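Local coordinates for uncharacterized protein NMB1681 (Neisseria meningitidis, PDB 3MW6) that probably binds RNA as a FinO-like RNA chaperone of the ProQ/FinO family, at residues K24-T27 against E28-D32; L49-D52 against Q53-I56; G99-T102 against P103-A107; V115-A118 against L119-S123. All coordinates share one frame; numbering follows the deposited sequence.

Contact 1: K24-T27 against E28-D32; sequences KKQT and EMIAD
Glu28 lays its chain back across Lys24 and Lys25, one turn earlier on the helix. Its CB sits beside the backbone, 3.8 Å from Lys25 O. With chi1 at -74°, CG is turned opposite the carbonyl carbon, which brings it over Lys24 O at 3.7 Å. CD stays near that same oxygen, and the carboxylate then divides its contacts: OE2 rests on the methylene CE of Lys24 at 3.6 Å, while OE1 faces CD of Lys25 at 4.0 Å. Both ammonium groups stop short of the carboxylate, with Lys24 NZ 4.7 Å from Glu28 OE2, so the attraction is probably diffuse.

This is one turn of the amphipathic helix 23-37, held by i to i+4 backbone bonds from Glu28 N to Lys24 O through Ala31 N to Thr27 O. On its inner face, CD1 of Ile30 meets CG of Gln26 at 3.9 Å, and both side chains touch Leu66 of helix 64-76. The amide of Gln26 is held by Asp63 N and Thr20 O. Between these faces the selenomethionine at Met29 crosses Lys25 at about a right angle, its SE 4.0 Å from Lys25 CG.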
ATOM      1  N   LYS A  24       9.392  23.524  -6.720  1.00 53.88           N
ATOM      2  CA  LYS A  24       8.106  23.381  -7.389  1.00 57.89           C
ATOM      3  C   LYS A  24       8.301  22.966  -8.852  1.00 56.92           C
ATOM      4  O   LYS A  24       7.581  22.115  -9.378  1.00 50.50           O
ATOM      5  CB  LYS A  24       7.320  24.691  -7.320  1.00 61.67           C
ATOM      6  CG  LYS A  24       6.252  24.801  -8.392  1.00 75.90           C
ATOM      7  CD  LYS A  24       5.395  26.037  -8.214  1.00 88.34           C
ATOM      8  CE  LYS A  24       4.175  25.976  -9.121  1.00 94.31           C
ATOM      9  NZ  LYS A  24       3.135  26.964  -8.719  1.00 98.55           N
ATOM     10  N   LYS A  25       9.285  23.570  -9.508  1.00 51.56           N
ATOM     11  CA  LYS A  25       9.540  23.263 -10.904  1.00 45.46           C
ATOM     12  C   LYS A  25      10.173  21.877 -11.059  1.00 50.08           C
ATOM     13  O   LYS A  25       9.768  21.109 -11.935  1.00 50.36           O
ATOM     14  CB  LYS A  25      10.390  24.355 -11.554  1.00 48.59           C
ATOM     15  CG  LYS A  25      10.700  24.116 -13.032  1.00 57.07           C
ATOM     16  CD  LYS A  25       9.449  24.145 -13.907  1.00 59.09           C
ATOM     17  CE  LYS A  25       9.818  23.892 -15.375  1.00 68.45           C
ATOM     18  NZ  LYS A  25       8.690  24.134 -16.327  1.00 66.76           N
ATOM     19  N   GLN A  26      11.134  21.535 -10.197  1.00 46.66           N
ATOM     20  CA  GLN A  26      11.699  20.181 -10.233  1.00 45.40           C
ATOM     21  C   GLN A  26      10.628  19.096 -10.023  1.00 50.46           C
ATOM     22  O   GLN A  26      10.680  18.027 -10.639  1.00 43.20           O
ATOM     23  CB  GLN A  26      12.843  19.990  -9.229  1.00 35.45           C
ATOM     24  CG  GLN A  26      13.496  18.618  -9.409  1.00 36.04           C
ATOM     25  CD  GLN A  26      14.753  18.401  -8.583  1.00 47.78           C
ATOM     26  OE1 GLN A  26      15.193  17.259  -8.417  1.00 46.79           O
ATOM     27  NE2 GLN A  26      15.351  19.490  -8.072  1.00 42.19           N
ATOM     28  N   THR A  27       9.654  19.383  -9.158  1.00 47.49           N
ATOM     29  CA  THR A  27       8.562  18.441  -8.869  1.00 44.50           C
ATOM     30  C   THR A  27       7.622  18.192 -10.060  1.00 44.66           C
ATOM     31  O   THR A  27       7.223  17.058 -10.315  1.00 41.19           O
ATOM     32  CB  THR A  27       7.744  18.890  -7.653  1.00 42.69           C
ATOM     33  OG1 THR A  27       8.620  19.017  -6.527  1.00 50.34           O
ATOM     34  CG2 THR A  27       6.658  17.873  -7.335  1.00 41.02           C
ATOM     35  N   GLU A  28       7.270  19.243 -10.789  1.00 45.69           N
ATOM     36  CA  GLU A  28       6.509  19.057 -12.010  1.00 47.68           C
ATOM     37  C   GLU A  28       7.326  18.265 -13.028  1.00 50.46           C
ATOM     38  O   GLU A  28       6.797  17.380 -13.696  1.00 51.15           O
ATOM     39  CB  GLU A  28       6.093  20.397 -12.603  1.00 56.35           C
ATOM     40  CG  GLU A  28       4.974  21.068 -11.847  1.00 73.93           C
ATOM     41  CD  GLU A  28       4.939  22.561 -12.082  1.00 88.46           C
ATOM     42  OE1 GLU A  28       5.732  23.043 -12.919  1.00 90.57           O
ATOM     43  OE2 GLU A  28       4.129  23.252 -11.424  1.00 95.02           O
HETATM   44  N   MSE A  29       8.613  18.575 -13.147  1.00 49.62           N
HETATM   45  CA  MSE A  29       9.442  17.910 -14.152  1.00 49.17           C
HETATM   46  C   MSE A  29       9.544  16.414 -13.865  1.00 47.24           C
HETATM   47  O   MSE A  29       9.557  15.593 -14.795  1.00 44.88           O
HETATM   48  CB  MSE A  29      10.850  18.524 -14.224  1.00 49.72           C
HETATM   49  CG  MSE A  29      10.937  19.951 -14.781  1.00 53.34           C
HETATM   50 SE   MSE A  29      12.628  20.841 -14.297  0.73 60.42          SE
HETATM   51  CE  MSE A  29      13.821  19.905 -15.549  1.00 45.06           C
ATOM     52  N   ILE A  30       9.617  16.065 -12.579  1.00 38.89           N
ATOM     53  CA  ILE A  30       9.801  14.674 -12.177  1.00 33.60           C
ATOM     54  C   ILE A  30       8.567  13.858 -12.509  1.00 35.95           C
ATOM     55  O   ILE A  30       8.661  12.739 -13.026  1.00 40.57           O
ATOM     56  CB  ILE A  30      10.091  14.537 -10.680  1.00 45.02           C
ATOM     57  CG1 ILE A  30      11.461  15.141 -10.361  1.00 44.87           C
ATOM     58  CG2 ILE A  30      10.059  13.074 -10.273  1.00 42.27           C
ATOM     59  CD1 ILE A  30      11.801  15.164  -8.890  1.00 37.70           C
ATOM     60  N   ALA A  31       7.412  14.435 -12.207  1.00 36.77           N
ATOM     61  CA  ALA A  31       6.127  13.798 -12.457  1.00 42.22           C
ATOM     62  C   ALA A  31       5.926  13.589 -13.951  1.00 42.81           C
ATOM     63  O   ALA A  31       5.609  12.482 -14.388  1.00 49.03           O
ATOM     64  CB  ALA A  31       4.988  14.641 -11.864  1.00 44.60           C
ATOM     65  N   ASP A  32       6.145  14.640 -14.738  1.00 44.08           N
ATOM     66  CA  ASP A  32       6.029  14.527 -16.201  1.00 45.61           C
ATOM     67  C   ASP A  32       6.993  13.473 -16.741  1.00 44.23           C
ATOM     68  O   ASP A  32       6.622  12.641 -17.565  1.00 44.22           O
ATOM     69  CB  ASP A  32       6.277  15.872 -16.893  1.00 48.94           C
ATOM     70  CG  ASP A  32       5.197  16.901 -16.590  1.00 66.92           C
ATOM     71  OD1 ASP A  32       4.143  16.545 -16.002  1.00 72.81           O
ATOM     72  OD2 ASP A  32       5.411  18.081 -16.944  1.00 68.91           O
TER

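Contact 2: L49-D52 against Q53-I56; sequences LGID and QDLI
Gly50 and Asp54 are joined by the first backbone bond of helix 51-58, from Asp54 N to Gly50 O at 3.2 Å. The next two follow in step: Leu55 N donates to Ile51 O over 2.9 Å, and Ile56 N to Asp52 O over 3.0 Å.

A water links the residues at the start of the helix, donating to Leu49 O and, at a short 2.5 Å, to Asp54 OD2. Gly50 is the N-cap residue; its positive phi (80°) suits glycine, and the water sits between Leu49 O and the Asp54 carboxylate. A carboxylate in the first turn would probably also be favoured by the helix dipole.

One weak bond joins polar side chains across the contact. Asp52 holds CG between its own N and carbonyl carbon (chi1 64°), which brings both carboxylate oxygens near Gln53 N at angles too poor for a hydrogen bond. Gln53 bends at its second torsion and runs alongside Asp52, pointing the same way, and its NE2 reaches Asp52 OD1 at 3.3 Å in the weak bond. The amide plane stands almost perpendicular to the carboxylate, at 88°.

The aliphatic chains lie over carbonyl oxygens one turn back: CG of Leu55 is 3.6 Å from Ile51 O and CG1 of Ile56 3.4 Å from Asp52 O. Apolar packing faces the rest of the chain. Ile51 and Leu55 are buried, both against Leu93, with Leu71 and Ile67 of helix 64-76 beneath them respectively.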
ATOM      1  N   LEU A  49       7.357  -3.423  -4.246  1.00 37.17           N
ATOM      2  CA  LEU A  49       8.251  -3.019  -3.144  1.00 45.45           C
ATOM      3  C   LEU A  49       9.563  -2.437  -3.666  1.00 47.41           C
ATOM      4  O   LEU A  49      10.179  -2.987  -4.587  1.00 53.78           O
ATOM      5  CB  LEU A  49       8.591  -4.222  -2.249  1.00 50.81           C
ATOM      6  CG  LEU A  49       9.623  -3.986  -1.124  1.00 59.48           C
ATOM      7  CD1 LEU A  49       9.094  -3.047  -0.034  1.00 56.82           C
ATOM      8  CD2 LEU A  49      10.099  -5.291  -0.482  1.00 55.41           C
ATOM      9  N   GLY A  50       9.988  -1.323  -3.084  1.00 46.45           N
ATOM     10  CA  GLY A  50      11.278  -0.740  -3.409  1.00 40.03           C
ATOM     11  C   GLY A  50      11.309   0.086  -4.685  1.00 47.23           C
ATOM     12  O   GLY A  50      12.380   0.425  -5.170  1.00 47.56           O
ATOM     13  N   ILE A  51      10.143   0.432  -5.222  1.00 43.87           N
ATOM     14  CA  ILE A  51      10.096   1.237  -6.443  1.00 42.04           C
ATOM     15  C   ILE A  51      10.760   2.592  -6.208  1.00 41.05           C
ATOM     16  O   ILE A  51      11.416   3.143  -7.099  1.00 44.92           O
ATOM     17  CB  ILE A  51       8.635   1.407  -6.986  1.00 42.96           C
ATOM     18  CG1 ILE A  51       8.627   1.532  -8.507  1.00 47.41           C
ATOM     19  CG2 ILE A  51       7.915   2.583  -6.333  1.00 47.06           C
ATOM     20  CD1 ILE A  51       8.853   0.207  -9.220  1.00 45.52           C
ATOM     21  N   ASP A  52      10.617   3.120  -4.990  1.00 45.70           N
ATOM     22  CA  ASP A  52      11.278   4.379  -4.624  1.00 47.25           C
ATOM     23  C   ASP A  52      12.772   4.334  -4.933  1.00 43.25           C
ATOM     24  O   ASP A  52      13.292   5.213  -5.625  1.00 44.87           O
ATOM     25  CB  ASP A  52      11.036   4.734  -3.152  1.00 56.64           C
ATOM     26  CG  ASP A  52      11.639   3.720  -2.200  1.00 69.38           C
ATOM     27  OD1 ASP A  52      12.464   4.116  -1.352  1.00 76.97           O
ATOM     28  OD2 ASP A  52      11.291   2.525  -2.298  1.00 73.72           O
ATOM     29  N   GLN A  53      13.457   3.302  -4.449  1.00 46.58           N
ATOM     30  CA  GLN A  53      14.892   3.153  -4.717  1.00 47.09           C
ATOM     31  C   GLN A  53      15.197   2.963  -6.213  1.00 51.12           C
ATOM     32  O   GLN A  53      16.206   3.458  -6.718  1.00 51.44           O
ATOM     33  CB  GLN A  53      15.487   1.997  -3.902  1.00 45.97           C
ATOM     34  CG  GLN A  53      15.417   2.183  -2.387  1.00 67.88           C
ATOM     35  CD  GLN A  53      16.266   3.354  -1.896  1.00 77.44           C
ATOM     36  OE1 GLN A  53      17.379   3.578  -2.379  1.00 81.09           O
ATOM     37  NE2 GLN A  53      15.741   4.103  -0.931  1.00 74.67           N
ATOM     38  N   ASP A  54      14.333   2.255  -6.931  1.00 50.67           N
ATOM     39  CA  ASP A  54      14.544   2.084  -8.369  1.00 46.23           C
ATOM     40  C   ASP A  54      14.446   3.407  -9.123  1.00 45.01           C
ATOM     41  O   ASP A  54      15.222   3.669 -10.042  1.00 50.43           O
ATOM     42  CB  ASP A  54      13.537   1.097  -8.944  1.00 47.21           C
ATOM     43  CG  ASP A  54      13.677  -0.273  -8.348  1.00 55.90           C
ATOM     44  OD1 ASP A  54      14.802  -0.632  -7.936  1.00 69.75           O
ATOM     45  OD2 ASP A  54      12.663  -0.986  -8.285  1.00 53.93           O
ATOM     46  N   LEU A  55      13.478   4.233  -8.740  1.00 45.30           N
ATOM     47  CA  LEU A  55      13.307   5.550  -9.348  1.00 45.46           C
ATOM     48  C   LEU A  55      14.527   6.423  -9.059  1.00 50.69           C
ATOM     49  O   LEU A  55      15.047   7.098  -9.947  1.00 53.10           O
ATOM     50  CB  LEU A  55      12.037   6.232  -8.814  1.00 49.17           C
ATOM     51  CG  LEU A  55      10.669   5.815  -9.355  1.00 44.74           C
ATOM     52  CD1 LEU A  55       9.554   6.534  -8.575  1.00 37.55           C
ATOM     53  CD2 LEU A  55      10.605   6.154 -10.830  1.00 36.12           C
ATOM     54  N   ILE A  56      14.986   6.396  -7.812  1.00 49.60           N
ATOM     55  CA  ILE A  56      16.122   7.214  -7.397  1.00 45.72           C
ATOM     56  C   ILE A  56      17.356   6.854  -8.187  1.00 50.10           C
ATOM     57  O   ILE A  56      18.048   7.728  -8.712  1.00 53.50           O
ATOM     58  CB  ILE A  56      16.404   7.067  -5.893  1.00 48.01           C
ATOM     59  CG1 ILE A  56      15.385   7.892  -5.102  1.00 47.00           C
ATOM     60  CG2 ILE A  56      17.844   7.488  -5.580  1.00 47.73           C
ATOM     61  CD1 ILE A  56      15.333   7.576  -3.599  1.00 55.54           C
TER
HETATM   62  O   HOH W   1      11.553  -2.913  -7.173  1.00 51.02           O

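Contact 3: G99-T102 against P103-A107; sequences GEVT and PEEQA
Glu105 folds its carboxylate back onto the backbone of Thr102 and takes the N-H of that residue from above the carboxylate plane, 47° out of it. The Thr102 N to Glu105 OE1 bond is 3.0 Å long and nearly straight. In return Glu105 N donates to Thr102 OG1 over 3.1 Å, completing a capping box at the N-terminus of helix 103-110, though the position of that hydroxyl oxygen is less certain. Glu105 gets there with CG opposite its carbonyl carbon (chi1 -56°) and an extended chain beyond, which carries OE1 past Thr102 to CA of Val101 at 3.4 Å. Pro103 supplies the first residue of the helix, and Gln106 N closes the first turn on Thr102 O at 2.9 Å.

On the apolar side, CG1 of Val101 lies 3.9 Å from CB of Gln106. One water lies within bonding distance of Glu100 O and, at 3.1 Å, of Glu105 OE2, though it has more acceptors in reach than protons to give; another binds Thr102 OG1 and, weakly, Glu104 OE2.

Arg90 of strand 89-91 forms a salt bridge with Glu105 OE1 and bonds Glu100 O, tying the cap to the two-stranded antiparallel sheet. Glu104 forms a salt bridge with Arg90 of the second subunit and a hydrogen bond with Tyr80 of the second subunit. Where strand 97-100 gives way to helix 103-110, Gln106 NE2 also holds Ala85 O of helix 78-86.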
ATOM      1  N   GLY A  99       6.133  -9.398  -7.059  1.00 43.93           N
ATOM      2  CA  GLY A  99       5.344  -9.417  -5.843  1.00 38.34           C
ATOM      3  C   GLY A  99       3.858  -9.304  -6.147  1.00 47.86           C
ATOM      4  O   GLY A  99       3.442  -9.440  -7.301  1.00 47.16           O
ATOM      5  N   GLU A 100       3.058  -9.045  -5.116  1.00 43.76           N
ATOM      6  CA  GLU A 100       1.615  -8.892  -5.290  1.00 43.47           C
ATOM      7  C   GLU A 100       0.972  -7.979  -4.234  1.00 46.80           C
ATOM      8  O   GLU A 100       1.633  -7.529  -3.291  1.00 42.88           O
ATOM      9  CB  GLU A 100       0.917 -10.253  -5.296  1.00 43.39           C
ATOM     10  CG  GLU A 100       1.372 -11.202  -4.187  1.00 62.75           C
ATOM     11  CD  GLU A 100       2.580 -12.052  -4.597  1.00 86.78           C
ATOM     12  OE1 GLU A 100       2.632 -12.514  -5.763  1.00 85.84           O
ATOM     13  OE2 GLU A 100       3.475 -12.269  -3.746  1.00 96.08           O
ATOM     14  N   VAL A 101      -0.317  -7.693  -4.415  1.00 38.93           N
ATOM     15  CA  VAL A 101      -1.080  -6.987  -3.405  1.00 36.51           C
ATOM     16  C   VAL A 101      -1.593  -8.045  -2.452  1.00 40.38           C
ATOM     17  O   VAL A 101      -2.238  -8.985  -2.882  1.00 40.85           O
ATOM     18  CB  VAL A 101      -2.253  -6.200  -4.012  1.00 36.56           C
ATOM     19  CG1 VAL A 101      -3.074  -5.492  -2.898  1.00 25.01           C
ATOM     20  CG2 VAL A 101      -1.728  -5.171  -5.002  1.00 26.70           C
ATOM     21  N   THR A 102      -1.266  -7.917  -1.167  1.00 38.47           N
ATOM     22  CA  THR A 102      -1.702  -8.886  -0.151  1.00 34.49           C
ATOM     23  C   THR A 102      -3.184  -8.719   0.149  1.00 30.28           C
ATOM     24  O   THR A 102      -3.762  -7.643  -0.078  1.00 35.82           O
ATOM     25  CB  THR A 102      -0.961  -8.667   1.205  1.00 36.31           C
ATOM     26  OG1 THR A 102      -1.223  -7.333   1.660  1.00 35.63           O
ATOM     27  CG2 THR A 102       0.555  -8.855   1.063  1.00 25.58           C
ATOM     28  N   PRO A 103      -3.808  -9.761   0.705  1.00 37.34           N
ATOM     29  CA  PRO A 103      -5.212  -9.592   1.109  1.00 39.38           C
ATOM     30  C   PRO A 103      -5.418  -8.409   2.049  1.00 38.87           C
ATOM     31  O   PRO A 103      -6.406  -7.693   1.885  1.00 39.62           O
ATOM     32  CB  PRO A 103      -5.549 -10.920   1.792  1.00 44.56           C
ATOM     33  CG  PRO A 103      -4.609 -11.909   1.153  1.00 44.65           C
ATOM     34  CD  PRO A 103      -3.323 -11.138   0.912  1.00 40.61           C
ATOM     35  N   GLU A 104      -4.494  -8.172   2.981  1.00 37.01           N
ATOM     36  CA  GLU A 104      -4.650  -7.053   3.913  1.00 34.21           C
ATOM     37  C   GLU A 104      -4.575  -5.696   3.215  1.00 32.96           C
ATOM     38  O   GLU A 104      -5.393  -4.813   3.480  1.00 38.17           O
ATOM     39  CB  GLU A 104      -3.637  -7.136   5.087  1.00 33.44           C
ATOM     40  CG  GLU A 104      -3.324  -5.777   5.736  1.00 41.61           C
ATOM     41  CD  GLU A 104      -2.111  -5.808   6.704  1.00 47.85           C
ATOM     42  OE1 GLU A 104      -2.081  -6.644   7.627  1.00 35.53           O
ATOM     43  OE2 GLU A 104      -1.196  -4.978   6.547  1.00 47.58           O
ATOM     44  N   GLU A 105      -3.600  -5.505   2.334  1.00 33.46           N
ATOM     45  CA  GLU A 105      -3.511  -4.229   1.629  1.00 34.60           C
ATOM     46  C   GLU A 105      -4.789  -4.043   0.809  1.00 35.64           C
ATOM     47  O   GLU A 105      -5.353  -2.952   0.735  1.00 34.03           O
ATOM     48  CB  GLU A 105      -2.288  -4.183   0.715  1.00 37.08           C
ATOM     49  CG  GLU A 105      -0.967  -4.459   1.431  1.00 48.17           C
ATOM     50  CD  GLU A 105       0.212  -4.782   0.482  1.00 58.45           C
ATOM     51  OE1 GLU A 105      -0.013  -5.271  -0.646  1.00 49.23           O
ATOM     52  OE2 GLU A 105       1.379  -4.563   0.880  1.00 66.69           O
ATOM     53  N   GLN A 106      -5.252  -5.122   0.198  1.00 34.35           N
ATOM     54  CA  GLN A 106      -6.418  -5.048  -0.686  1.00 31.68           C
ATOM     55  C   GLN A 106      -7.682  -4.650   0.087  1.00 41.06           C
ATOM     56  O   GLN A 106      -8.433  -3.783  -0.366  1.00 36.03           O
ATOM     57  CB  GLN A 106      -6.616  -6.384  -1.420  1.00 29.90           C
ATOM     58  CG  GLN A 106      -7.755  -6.390  -2.421  1.00 32.66           C
ATOM     59  CD  GLN A 106      -7.772  -7.654  -3.258  1.00 48.73           C
ATOM     60  OE1 GLN A 106      -7.344  -8.730  -2.803  1.00 46.58           O
ATOM     61  NE2 GLN A 106      -8.264  -7.533  -4.502  1.00 44.68           N
ATOM     62  N   ALA A 107      -7.895  -5.258   1.260  1.00 38.43           N
ATOM     63  CA  ALA A 107      -9.073  -4.967   2.085  1.00 42.35           C
ATOM     64  C   ALA A 107      -9.085  -3.523   2.569  1.00 42.58           C
ATOM     65  O   ALA A 107     -10.135  -2.887   2.634  1.00 46.16           O
ATOM     66  CB  ALA A 107      -9.168  -5.928   3.286  1.00 39.77           C
TER
HETATM   67  O   HOH W   2       2.948  -6.523  -0.977  1.00 51.23           O
HETATM   68  O   HOH W   3       0.121  -6.681   3.988  1.00 51.46           O

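Contact 4: V115-A118 against L119-S123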
ATOM      1  N   VAL A 115     -12.022   5.167  -2.318  1.00 47.44           N
ATOM      2  CA  VAL A 115     -12.360   4.077  -3.224  1.00 46.90           C
ATOM      3  C   VAL A 115     -13.860   3.855  -3.299  1.00 58.34           C
ATOM      4  O   VAL A 115     -14.383   3.636  -4.381  1.00 68.28           O
ATOM      5  CB  VAL A 115     -11.661   2.768  -2.820  1.00 45.58           C
ATOM      6  CG1 VAL A 115     -12.199   1.591  -3.623  1.00 38.85           C
ATOM      7  CG2 VAL A 115     -10.180   2.904  -3.033  1.00 41.59           C
ATOM      8  N   GLN A 116     -14.553   3.912  -2.158  1.00 56.62           N
ATOM      9  CA  GLN A 116     -16.013   3.811  -2.135  1.00 61.97           C
ATOM     10  C   GLN A 116     -16.632   4.831  -3.082  1.00 66.97           C
ATOM     11  O   GLN A 116     -17.551   4.520  -3.840  1.00 70.37           O
ATOM     12  CB  GLN A 116     -16.561   4.032  -0.723  1.00 67.80           C
ATOM     13  CG  GLN A 116     -16.021   3.081   0.324  1.00 74.74           C
ATOM     14  CD  GLN A 116     -16.430   1.651   0.076  1.00 82.91           C
ATOM     15  OE1 GLN A 116     -17.106   1.040   0.902  1.00 88.34           O
ATOM     16  NE2 GLN A 116     -16.023   1.102  -1.066  1.00 84.94           N
ATOM     17  N   GLN A 117     -16.125   6.057  -3.020  1.00 65.60           N
ATOM     18  CA  GLN A 117     -16.473   7.084  -3.989  1.00 66.18           C
ATOM     19  C   GLN A 117     -16.070   6.667  -5.413  1.00 73.09           C
ATOM     20  O   GLN A 117     -16.928   6.516  -6.280  1.00 75.50           O
ATOM     21  CB  GLN A 117     -15.805   8.412  -3.619  1.00 54.66           C
ATOM     22  CG  GLN A 117     -16.345   9.587  -4.400  1.00 57.38           C
ATOM     23  CD  GLN A 117     -15.709  10.900  -4.003  1.00 58.95           C
ATOM     24  OE1 GLN A 117     -14.551  10.948  -3.598  1.00 57.10           O
ATOM     25  NE2 GLN A 117     -16.470  11.982  -4.126  1.00 64.74           N
ATOM     26  N   ALA A 118     -14.771   6.470  -5.641  1.00 75.29           N
ATOM     27  CA  ALA A 118     -14.237   6.174  -6.984  1.00 83.36           C
ATOM     28  C   ALA A 118     -14.877   4.983  -7.706  1.00 92.10           C
ATOM     29  O   ALA A 118     -15.069   5.029  -8.920  1.00 97.89           O
ATOM     30  CB  ALA A 118     -12.710   6.011  -6.945  1.00 81.03           C
ATOM     31  N   LEU A 119     -15.181   3.915  -6.971  1.00 97.24           N
ATOM     32  CA  LEU A 119     -15.839   2.744  -7.556  1.00 98.31           C
ATOM     33  C   LEU A 119     -17.268   3.068  -7.970  1.00102.02           C
ATOM     34  O   LEU A 119     -17.755   2.557  -8.982  1.00104.87           O
ATOM     35  CB  LEU A 119     -15.827   1.560  -6.584  1.00 94.34           C
ATOM     36  CG  LEU A 119     -14.818   0.444  -6.880  1.00 90.48           C
ATOM     37  CD1 LEU A 119     -13.501   1.016  -7.334  1.00 84.23           C
ATOM     38  CD2 LEU A 119     -14.615  -0.455  -5.669  1.00 87.66           C
ATOM     39  N   GLN A 120     -17.934   3.913  -7.182  1.00100.63           N
ATOM     40  CA  GLN A 120     -19.286   4.371  -7.497  1.00103.44           C
ATOM     41  C   GLN A 120     -19.323   5.279  -8.734  1.00108.37           C
ATOM     42  O   GLN A 120     -20.261   5.222  -9.542  1.00105.31           O
ATOM     43  CB  GLN A 120     -19.895   5.108  -6.308  1.00 93.16           C
ATOM     44  CG  GLN A 120     -20.392   4.212  -5.205  1.00 90.11           C
ATOM     45  CD  GLN A 120     -21.359   4.941  -4.295  1.00 90.35           C
ATOM     46  OE1 GLN A 120     -22.056   4.327  -3.487  1.00 98.13           O
ATOM     47  NE2 GLN A 120     -21.416   6.262  -4.434  1.00 80.83           N
ATOM     48  N   GLN A 121     -18.306   6.129  -8.861  1.00105.67           N
ATOM     49  CA  GLN A 121     -18.180   7.004 -10.020  1.00108.51           C
ATOM     50  C   GLN A 121     -17.915   6.180 -11.278  1.00114.21           C
ATOM     51  O   GLN A 121     -18.612   6.325 -12.277  1.00117.44           O
ATOM     52  CB  GLN A 121     -17.060   8.027  -9.802  1.00101.96           C
ATOM     53  CG  GLN A 121     -17.353   9.037  -8.694  1.00 97.76           C
ATOM     54  CD  GLN A 121     -16.147   9.889  -8.334  1.00 89.15           C
ATOM     55  OE1 GLN A 121     -15.003   9.475  -8.511  1.00 82.59           O
ATOM     56  NE2 GLN A 121     -16.401  11.083  -7.815  1.00 88.28           N
ATOM     57  N   GLN A 122     -16.913   5.308 -11.204  1.00114.15           N
ATOM     58  CA  GLN A 122     -16.516   4.439 -12.314  1.00114.23           C
ATOM     59  C   GLN A 122     -17.676   3.653 -12.948  1.00118.15           C
ATOM     60  O   GLN A 122     -17.730   3.488 -14.169  1.00115.20           O
ATOM     61  CB  GLN A 122     -15.418   3.480 -11.841  1.00107.13           C
ATOM     62  CG  GLN A 122     -14.931   2.495 -12.881  1.00103.83           C
ATOM     63  CD  GLN A 122     -13.695   1.745 -12.422  1.00 98.66           C
ATOM     64  OE1 GLN A 122     -12.598   2.304 -12.388  1.00 96.18           O
ATOM     65  NE2 GLN A 122     -13.866   0.475 -12.059  1.00 93.96           N
ATOM     66  N   SER A 123     -18.597   3.175 -12.117  1.00123.86           N
ATOM     67  CA  SER A 123     -19.743   2.404 -12.594  1.00131.08           C
ATOM     68  C   SER A 123     -20.885   3.288 -13.106  1.00140.00           C
ATOM     69  O   SER A 123     -21.725   2.837 -13.892  1.00140.93           O
ATOM     70  CB  SER A 123     -20.250   1.475 -11.491  1.00130.33           C
ATOM     71  OG  SER A 123     -20.475   2.193 -10.291  1.00129.91           O
TER
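Val115 and Leu119 lie side by side on helix 113-124, pointing the same way, with CG1 of Val115 3.8 Å from CD2 of Leu119 and 4.0 Å from its CD1. The valine methyl is presented by a chi1 of 170°, which sets CG1 opposite the backbone N, on the side where Leu119 follows one turn later. Leu119, by contrast, has a chi1 of -104°, away from a staggered position, and puts both methyls against that single valine branch.

Gln117 and Gln121 meet differently. Their extended chains slant across each other, and the amide planes are only 25° apart. The touching atoms are CG of Gln117 and NE2 of Gln121, at 3.7 Å; the two NE2 atoms approach to 3.8 Å, a pair of donors with no bond between them. OE1 of Gln121 leans instead over Ala118 CA, also at 3.7 Å. Gln120 lays its CG against Gln116 O at 3.2 Å, one turn back.

Beneath these side chains the backbone bonds are uneven. Leu119 N to Val115 O is short, at 2.7 Å, and nearly straight, whereas Gln120 N to Gln116 O is weak at 3.4 Å. The apolar face turns to helix 78-86: Val115 touches Leu81, Ala118 and Leu119 touch Lys82, and Gln122 OE1 accepts from Lys82 NZ.

Gln117 and Gln121 thus meet through carbon and two amide nitrogens, without a hydrogen bond between them, so cohesion within this turn probably rests on its main-chain bonds and the Val115-Leu119 pair.

Contacts 1, 2 and 4 are partly buried, but contact 4 has mostly exposed residues and its centre lies farther from the chain's centre, about 20 Å against 12 and 11 Å; contact 3 is a surface junction between strand and helix. Contacts 1 and 2 share helix 64-76 as a packing partner. Contacts 3 and 4 sit on successive helices, and both lean on helix 78-86. Two contacts mark helix starts: contact 2 with a glycine at the N-cap position and a bridging water, contact 3 with a charged capping box. Mid-helix, contact 1 pairs lysines loosely with glutamate, while contact 4 sets neutral amides together. Contacts 2 and 3 also touch the second subunit.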